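Melibiose/raffinose/stachyose-binding protein MelE (Bacillus subtilis subsp. subtilis str. 168, PDB 4R6H) binds melibiose, raffinose and stachyose as the solute-binding component of the MelEDC-MsmX ABC transporter, which imports these sugars. Local coordinates at residues Lys216-Gly221 with Arg376-Asn381; Phe223-Phe228 with Gln406-Glu411; Pro210-Lys215 with Ala294-Asp299. One frame throughout, in Å; residues are numbered along the deposited sequence.

Interaction 1 (Lys216-Gly221 with Arg376-Asn381)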
# COMPACT_ATOMS: atom_id res chain seq x y z
N LYS A 216 -14.90 1.48 15.45
CA LYS A 216 -15.29 0.53 16.50
C LYS A 216 -16.22 -0.55 15.98
O LYS A 216 -16.05 -1.74 16.30
CB LYS A 216 -15.95 1.27 17.65
CG LYS A 216 -15.03 2.22 18.37
CD LYS A 216 -15.69 2.77 19.63
CE LYS A 216 -15.02 4.05 20.14
NZ LYS A 216 -15.68 4.48 21.42
N GLN A 217 -17.17 -0.16 15.13
CA GLN A 217 -18.15 -1.09 14.57
C GLN A 217 -17.55 -2.07 13.57
O GLN A 217 -17.92 -3.23 13.50
CB GLN A 217 -19.29 -0.33 13.90
CG GLN A 217 -20.05 0.62 14.85
CD GLN A 217 -19.49 2.03 14.94
OE1 GLN A 217 -18.30 2.28 14.75
NE2 GLN A 217 -20.37 2.97 15.23
N LEU A 218 -16.59 -1.60 12.79
CA LEU A 218 -15.85 -2.49 11.92
C LEU A 218 -15.08 -3.55 12.71
O LEU A 218 -15.11 -4.72 12.34
CB LEU A 218 -14.88 -1.72 11.04
CG LEU A 218 -15.56 -0.95 9.91
CD1 LEU A 218 -14.69 0.22 9.51
CD2 LEU A 218 -15.91 -1.83 8.73
N ILE A 219 -14.40 -3.12 13.76
CA ILE A 219 -13.60 -4.05 14.57
C ILE A 219 -14.48 -5.06 15.31
O ILE A 219 -14.15 -6.25 15.40
CB ILE A 219 -12.68 -3.28 15.53
CG1 ILE A 219 -11.60 -2.55 14.72
CG2 ILE A 219 -11.99 -4.22 16.54
CD1 ILE A 219 -10.80 -1.53 15.51
N ASN A 220 -15.62 -4.62 15.83
CA ASN A 220 -16.45 -5.53 16.63
C ASN A 220 -17.57 -6.27 15.89
O ASN A 220 -18.36 -6.96 16.53
CB ASN A 220 -17.00 -4.79 17.86
CG ASN A 220 -18.13 -3.81 17.52
OD1 ASN A 220 -18.74 -3.85 16.44
ND2 ASN A 220 -18.43 -2.94 18.49
N GLY A 221 -17.66 -6.15 14.57
CA GLY A 221 -18.59 -6.94 13.79
C GLY A 221 -19.97 -6.37 13.58
O GLY A 221 -20.78 -6.98 12.89
N ARG A 376 -6.48 -4.16 5.87
CA ARG A 376 -5.53 -4.79 6.76
C ARG A 376 -5.84 -4.52 8.22
O ARG A 376 -5.58 -5.35 9.08
CB ARG A 376 -4.09 -4.41 6.34
CG ARG A 376 -3.80 -4.82 4.90
CD ARG A 376 -2.32 -4.77 4.51
NE ARG A 376 -2.16 -4.47 3.08
CZ ARG A 376 -1.00 -4.29 2.44
NH1 ARG A 376 0.15 -4.40 3.09
NH2 ARG A 376 -0.99 -3.97 1.14
N LEU A 377 -6.46 -3.40 8.53
CA LEU A 377 -6.77 -3.09 9.89
C LEU A 377 -8.21 -3.37 10.29
O LEU A 377 -8.46 -3.70 11.44
CB LEU A 377 -6.35 -1.63 10.15
CG LEU A 377 -6.03 -1.20 11.59
CD1 LEU A 377 -4.80 -1.94 12.09
CD2 LEU A 377 -5.81 0.30 11.69
N TYR A 378 -9.17 -3.26 9.36
CA TYR A 378 -10.60 -3.19 9.69
C TYR A 378 -11.45 -4.34 9.17
O TYR A 378 -12.60 -4.46 9.60
CB TYR A 378 -11.16 -1.83 9.25
CG TYR A 378 -10.55 -0.70 10.02
CD1 TYR A 378 -10.86 -0.52 11.36
CD2 TYR A 378 -9.62 0.17 9.46
CE1 TYR A 378 -10.29 0.48 12.12
CE2 TYR A 378 -9.04 1.18 10.19
CZ TYR A 378 -9.36 1.33 11.54
OH TYR A 378 -8.80 2.35 12.29
N LEU A 379 -10.92 -5.18 8.27
CA LEU A 379 -11.64 -6.25 7.65
C LEU A 379 -10.95 -7.58 7.93
O LEU A 379 -9.70 -7.64 8.04
CB LEU A 379 -11.72 -6.04 6.13
CG LEU A 379 -12.49 -4.79 5.69
CD1 LEU A 379 -12.58 -4.71 4.21
CD2 LEU A 379 -13.89 -4.71 6.32
N PRO A 380 -11.75 -8.65 8.01
CA PRO A 380 -11.12 -9.96 8.15
C PRO A 380 -10.32 -10.34 6.91
O PRO A 380 -10.62 -9.93 5.78
CB PRO A 380 -12.31 -10.90 8.32
CG PRO A 380 -13.47 -10.19 7.70
CD PRO A 380 -13.21 -8.74 7.93
N ASN A 381 -9.28 -11.14 7.13
CA ASN A 381 -8.46 -11.60 6.05
C ASN A 381 -9.29 -12.32 5.02
O ASN A 381 -10.14 -13.16 5.37
CB ASN A 381 -7.37 -12.53 6.62
CG ASN A 381 -6.32 -12.91 5.61
OD1 ASN A 381 -5.99 -12.15 4.70
ND2 ASN A 381 -5.76 -14.09 5.78

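Interaction 2 (Phe223-Phe228 with Gln406-Glu411)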
# COMPACT_ATOMS: atom_id res chain seq x y z
N PHE A 223 -20.64 -3.39 12.10
CA PHE A 223 -20.71 -2.47 10.97
C PHE A 223 -21.86 -2.77 10.01
O PHE A 223 -22.06 -3.90 9.57
CB PHE A 223 -19.38 -2.54 10.19
CG PHE A 223 -19.32 -1.61 9.01
CD1 PHE A 223 -19.34 -0.25 9.20
CD2 PHE A 223 -19.29 -2.12 7.71
CE1 PHE A 223 -19.30 0.62 8.11
CE2 PHE A 223 -19.24 -1.26 6.62
CZ PHE A 223 -19.26 0.11 6.82
N GLN A 224 -22.59 -1.71 9.66
CA GLN A 224 -23.67 -1.80 8.69
C GLN A 224 -23.14 -1.49 7.29
O GLN A 224 -22.78 -0.35 7.02
CB GLN A 224 -24.77 -0.82 9.06
CG GLN A 224 -25.49 -1.15 10.37
CD GLN A 224 -26.03 -2.55 10.38
OE1 GLN A 224 -25.46 -3.43 11.03
NE2 GLN A 224 -27.10 -2.78 9.64
N TRP A 225 -23.16 -2.49 6.42
CA TRP A 225 -22.61 -2.36 5.07
C TRP A 225 -23.40 -1.41 4.19
O TRP A 225 -22.95 -1.00 3.13
CB TRP A 225 -22.37 -3.74 4.44
CG TRP A 225 -21.14 -4.34 5.05
CD1 TRP A 225 -21.05 -5.05 6.22
CD2 TRP A 225 -19.79 -4.18 4.57
NE1 TRP A 225 -19.72 -5.37 6.47
CE2 TRP A 225 -18.94 -4.85 5.48
CE3 TRP A 225 -19.24 -3.57 3.45
CZ2 TRP A 225 -17.55 -4.90 5.30
CZ3 TRP A 225 -17.87 -3.61 3.26
CH2 TRP A 225 -17.04 -4.26 4.20
N SER A 226 -24.61 -1.03 4.63
CA SER A 226 -25.32 0.04 3.96
C SER A 226 -24.50 1.34 3.89
O SER A 226 -24.68 2.15 2.96
CB SER A 226 -26.67 0.30 4.66
OG SER A 226 -26.48 0.76 5.97
N LYS A 227 -23.55 1.53 4.82
CA LYS A 227 -22.69 2.71 4.83
C LYS A 227 -21.59 2.66 3.76
O LYS A 227 -20.96 3.66 3.46
CB LYS A 227 -22.07 2.88 6.23
CG LYS A 227 -23.12 3.19 7.29
CD LYS A 227 -22.55 3.35 8.68
CE LYS A 227 -23.56 4.08 9.57
NZ LYS A 227 -23.82 3.32 10.81
N PHE A 228 -21.37 1.49 3.19
CA PHE A 228 -20.35 1.27 2.18
C PHE A 228 -20.92 1.52 0.78
O PHE A 228 -20.16 1.67 -0.18
CB PHE A 228 -19.83 -0.17 2.26
CG PHE A 228 -18.43 -0.37 1.72
CD1 PHE A 228 -17.36 -0.09 2.54
CD2 PHE A 228 -18.19 -0.88 0.44
CE1 PHE A 228 -16.07 -0.31 2.10
CE2 PHE A 228 -16.89 -1.08 -0.00
CZ PHE A 228 -15.84 -0.80 0.82
N GLN A 406 -24.88 -5.96 0.26
CA GLN A 406 -25.39 -7.13 0.94
C GLN A 406 -24.41 -8.30 0.87
O GLN A 406 -24.13 -8.97 1.88
CB GLN A 406 -26.76 -7.48 0.38
CG GLN A 406 -27.77 -6.41 0.73
CD GLN A 406 -29.17 -6.75 0.26
OE1 GLN A 406 -30.11 -6.80 1.05
NE2 GLN A 406 -29.30 -6.99 -1.04
N LYS A 407 -23.84 -8.50 -0.31
CA LYS A 407 -22.77 -9.51 -0.45
C LYS A 407 -21.56 -9.24 0.42
O LYS A 407 -20.98 -10.15 1.04
CB LYS A 407 -22.37 -9.57 -1.91
CG LYS A 407 -21.19 -10.50 -2.22
CD LYS A 407 -21.63 -11.96 -2.32
CE LYS A 407 -20.46 -12.91 -2.58
NZ LYS A 407 -19.70 -12.59 -3.82
N LEU A 408 -21.13 -7.98 0.48
CA LEU A 408 -20.00 -7.68 1.31
C LEU A 408 -20.25 -8.05 2.78
O LEU A 408 -19.36 -8.53 3.44
CB LEU A 408 -19.56 -6.21 1.18
CG LEU A 408 -18.96 -5.92 -0.21
CD1 LEU A 408 -18.96 -4.40 -0.41
CD2 LEU A 408 -17.56 -6.47 -0.41
N GLY A 409 -21.46 -7.72 3.27
CA GLY A 409 -21.82 -7.99 4.66
C GLY A 409 -21.78 -9.48 4.94
O GLY A 409 -21.33 -9.91 5.99
N ARG A 410 -22.28 -10.26 3.99
CA ARG A 410 -22.29 -11.72 4.16
C ARG A 410 -20.87 -12.26 4.22
O ARG A 410 -20.54 -13.07 5.08
CB ARG A 410 -23.06 -12.39 3.01
CG ARG A 410 -24.56 -12.18 3.03
CD ARG A 410 -25.29 -13.11 2.05
NE ARG A 410 -25.04 -12.81 0.63
CZ ARG A 410 -25.71 -11.91 -0.11
NH1 ARG A 410 -26.67 -11.16 0.40
NH2 ARG A 410 -25.39 -11.75 -1.38
N GLU A 411 -20.00 -11.82 3.31
CA GLU A 411 -18.61 -12.27 3.33
C GLU A 411 -17.83 -11.81 4.57
O GLU A 411 -17.00 -12.53 5.11
CB GLU A 411 -17.90 -11.69 2.09
CG GLU A 411 -18.38 -12.25 0.77
CD GLU A 411 -17.77 -13.61 0.47
OE1 GLU A 411 -16.99 -14.13 1.30
OE2 GLU A 411 -18.07 -14.14 -0.61

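Interaction 3 (Pro210-Lys215 with Ala294-Asp299)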
# COMPACT_ATOMS: atom_id res chain seq x y z
N PRO A 210 -13.57 12.07 12.60
CA PRO A 210 -14.05 11.62 13.93
C PRO A 210 -15.59 11.65 14.06
O PRO A 210 -16.16 10.76 14.69
CB PRO A 210 -13.40 12.60 14.92
CG PRO A 210 -12.57 13.53 14.14
CD PRO A 210 -12.64 13.21 12.67
N ALA A 211 -16.24 12.60 13.41
CA ALA A 211 -17.70 12.67 13.45
C ALA A 211 -18.40 11.69 12.51
O ALA A 211 -19.61 11.53 12.59
CB ALA A 211 -18.16 14.09 13.16
N HIS A 212 -17.64 11.04 11.61
CA HIS A 212 -18.21 10.16 10.60
C HIS A 212 -17.33 8.97 10.39
O HIS A 212 -16.80 8.74 9.29
CB HIS A 212 -18.47 10.92 9.27
CG HIS A 212 -19.32 12.14 9.46
ND1 HIS A 212 -18.82 13.42 9.45
CD2 HIS A 212 -20.64 12.26 9.76
CE1 HIS A 212 -19.79 14.28 9.70
NE2 HIS A 212 -20.91 13.60 9.88
N ASN A 213 -17.10 8.22 11.46
CA ASN A 213 -16.36 7.02 11.35
C ASN A 213 -16.97 5.85 12.07
O ASN A 213 -17.88 5.99 12.91
CB ASN A 213 -14.93 7.23 11.76
CG ASN A 213 -14.74 7.19 13.25
OD1 ASN A 213 -14.54 6.10 13.85
ND2 ASN A 213 -14.77 8.34 13.85
N GLU A 214 -16.49 4.70 11.65
CA GLU A 214 -17.04 3.43 12.04
C GLU A 214 -15.97 2.46 12.50
O GLU A 214 -16.17 1.27 12.41
CB GLU A 214 -17.80 2.85 10.86
CG GLU A 214 -18.95 3.72 10.36
CD GLU A 214 -20.12 3.64 11.29
OE1 GLU A 214 -20.40 2.51 11.74
OE2 GLU A 214 -20.75 4.68 11.55
N LYS A 215 -14.85 2.98 12.98
CA LYS A 215 -13.72 2.13 13.44
C LYS A 215 -14.17 1.05 14.42
O LYS A 215 -13.88 -0.13 14.27
CB LYS A 215 -12.64 2.98 14.11
CG LYS A 215 -11.86 3.93 13.18
CD LYS A 215 -10.90 4.78 14.04
CE LYS A 215 -10.14 5.83 13.26
NZ LYS A 215 -9.22 6.63 14.12
N ALA A 294 -10.59 13.44 0.26
CA ALA A 294 -11.53 13.29 1.35
C ALA A 294 -12.96 13.17 0.82
O ALA A 294 -13.26 13.51 -0.32
CB ALA A 294 -11.44 14.51 2.26
N ILE A 295 -13.83 12.65 1.70
CA ILE A 295 -15.23 12.43 1.36
C ILE A 295 -16.18 13.27 2.21
O ILE A 295 -17.16 13.79 1.67
CB ILE A 295 -15.55 10.92 1.45
CG1 ILE A 295 -14.95 10.22 0.23
CG2 ILE A 295 -17.08 10.63 1.46
CD1 ILE A 295 -14.92 8.70 0.31
N HIS A 296 -15.92 13.39 3.50
CA HIS A 296 -16.80 14.17 4.37
C HIS A 296 -16.38 15.64 4.44
O HIS A 296 -15.21 15.97 4.38
CB HIS A 296 -16.81 13.57 5.76
CG HIS A 296 -17.31 12.18 5.79
ND1 HIS A 296 -18.65 11.86 5.68
CD2 HIS A 296 -16.65 11.00 5.87
CE1 HIS A 296 -18.79 10.56 5.69
NE2 HIS A 296 -17.59 10.00 5.79
N PRO A 297 -17.35 16.53 4.59
CA PRO A 297 -17.03 17.96 4.63
C PRO A 297 -16.08 18.31 5.76
O PRO A 297 -16.21 17.83 6.88
CB PRO A 297 -18.39 18.66 4.86
CG PRO A 297 -19.42 17.59 4.95
CD PRO A 297 -18.80 16.25 4.73
N GLY A 298 -15.10 19.13 5.41
CA GLY A 298 -14.12 19.58 6.38
C GLY A 298 -12.96 18.63 6.60
O GLY A 298 -12.00 19.01 7.24
N ASP A 299 -13.06 17.38 6.12
CA ASP A 299 -11.99 16.41 6.33
C ASP A 299 -10.87 16.63 5.32
O ASP A 299 -11.09 17.16 4.25
CB ASP A 299 -12.57 15.00 6.22
CG ASP A 299 -11.67 13.93 6.80
OD1 ASP A 299 -10.77 14.20 7.62
OD2 ASP A 299 -11.93 12.78 6.43

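Interaction 1 (Lys216-Gly221 with Arg376-Asn381)
Y378 lies against L218 and I219 where the short helices 215-220 and 374-378 meet, within the C-terminal lobe of the two-lobed solute-binding-protein fold. The backbones come closest at these residues, the CA atoms of L218 and Y378 being 5.7 Å apart. Y378 gives up the largest area to the contact and is approached at two levels. At its base, CB faces L218, whose CD1 methyl lies 4.1 Å from Y378 CB, and the two side chains cross at about a right angle. Farther out, the ring runs past I219: CG1 of I219 meets CD1 of Y378, and I219 CD1 ends 4.0 Å from Y378 CE1. I219 sets out past the partner segment, and only the outer part of its chain closes in; with CG1 anti to the carbonyl carbon (chi1 -68°), the longer branch is the one brought alongside the tyrosine ring. L377 CG packs on one face of that ring, while I207 also touches the tyrosine.

L218 is the other main element and is buried. Its CB also sits 3.8 Å from the carbonyl oxygen of Y378. No hydrogen bond joins the two segments. The carbonyl oxygen of L218 accepts instead from the hydroxyl of Y412 on helix 401-420, so this last helix of the chain satisfies a backbone oxygen at the packed interface. The same helix covers L379 and P380, which follow the end of helix 374-378. L379 starts out away from the leucine opposite but turns its end back, and the contact closes with methyl against methyl, CD2 of L218 at 4.3 Å from CD2 of L379.

Interaction 2 (Phe223-Phe228 with Gln406-Glu411)
W225 lays one face of its indole on the backbone of helix 401-420, over L408 and G409. The fit is tight: G409 CA comes within 3.4 Å of W225 CD1 and stands over the five-membered ring, 26° off its normal, while L408 CB rides on the six-membered ring, 3.5 Å from W225 CE3. Both are CH-pi contacts. A CB on G409 would itself crowd W225 CD1, so the glycine lets the indole settle directly against the helix. F223 CE2 packs over the centre of the opposite face, and Y412 meets the tryptophan edge-to-face. The loop between helices 215-220 and 229-240 is thereby fastened to the C-terminal helix of this solute-binding-protein lobe. F228 adds a smaller patch: with CG anti to the backbone N (chi1 -155°), its ring swings back to L408, F228 CD2 lying 3.7 Å from L408 CD1. Replacing W225 by an alanine would probably open a gap between F223 and the helix, leaving L408 CB and G409 CA without the ring they rest on. The outward side is looser and polar. Q406 and R410 point away from the loop into exposed positions, and S226 on the loop itself is exposed. Along the helix, K407 NZ and E411 OE2 form a long salt bridge of 3.9 Å, and E411 OE1 has a second charged partner in R414.

Interaction 3 (Pro210-Lys215 with Ala294-Asp299)
H212 and H296 carry this surface contact alone, one imidazole slid partly across the other between the loop after helix 192-206 and the loop between strands 287-291 and 303-306. The H212 side chain can be traced outward. Its CB sits over the middle of the H296 ring, 3.6 Å from the ring centroid and 7° off the normal, a nearly vertical CH-pi contact. CG, held anti to the carbonyl carbon (chi1 -55°), moves off toward the ring's edge and lies 3.8 Å from H296 ND1. ND1 of H212 is 4.1 Å from H296 ND1, but it is hydrogen-bonded to OD2 of D209. Toward the tip, the ND1-CE1 side of the ring lies under A211 CB, on the face turned away from H296. Because CB takes the central position, the rings are displaced: an offset stack with centroids 4.8 Å apart and planes at 17°.

H296 begins a type II beta turn ending at D299, with G298 at positive phi. On the other segment, N213 OD1 accepts from K215 N at 3.3 Å in an Asx turn that leads into helix 215-220. D299 OD2 bonds to T208 OG1, a further tie between the two loops. H296 NE2 is hydrogen-bonded to the carbonyl oxygen of L205; since a carbonyl can only accept, NE2 must carry a proton. The D209 carboxylate would likewise favour a proton on H212 ND1 and could ease any positive charge on that ring, and the hydrogen bonds to D209 and L205 probably restrict how the imidazoles can turn.

The chain from P210 to F228 supplies one side of all three contacts, and the partners come from later segments. Interactions 1 and 2 are the nearest pair, their centres about 12 Å apart, and they merge into one apolar layer: L218 CD2 lies 3.4 Å from F223 CG, and L379 CD2 lies 3.8 Å from W225 CZ2. Interaction 3 is more remote, its centre about 17 Å from that of interaction 1 and about 18 Å from that of interaction 2. Y378 OH packs 3.6 Å from K215 CG, and a weak ion pair links K227 NZ with E214 OE2. None of the three contacts includes a bound sugar; they are structural packing within the lobe.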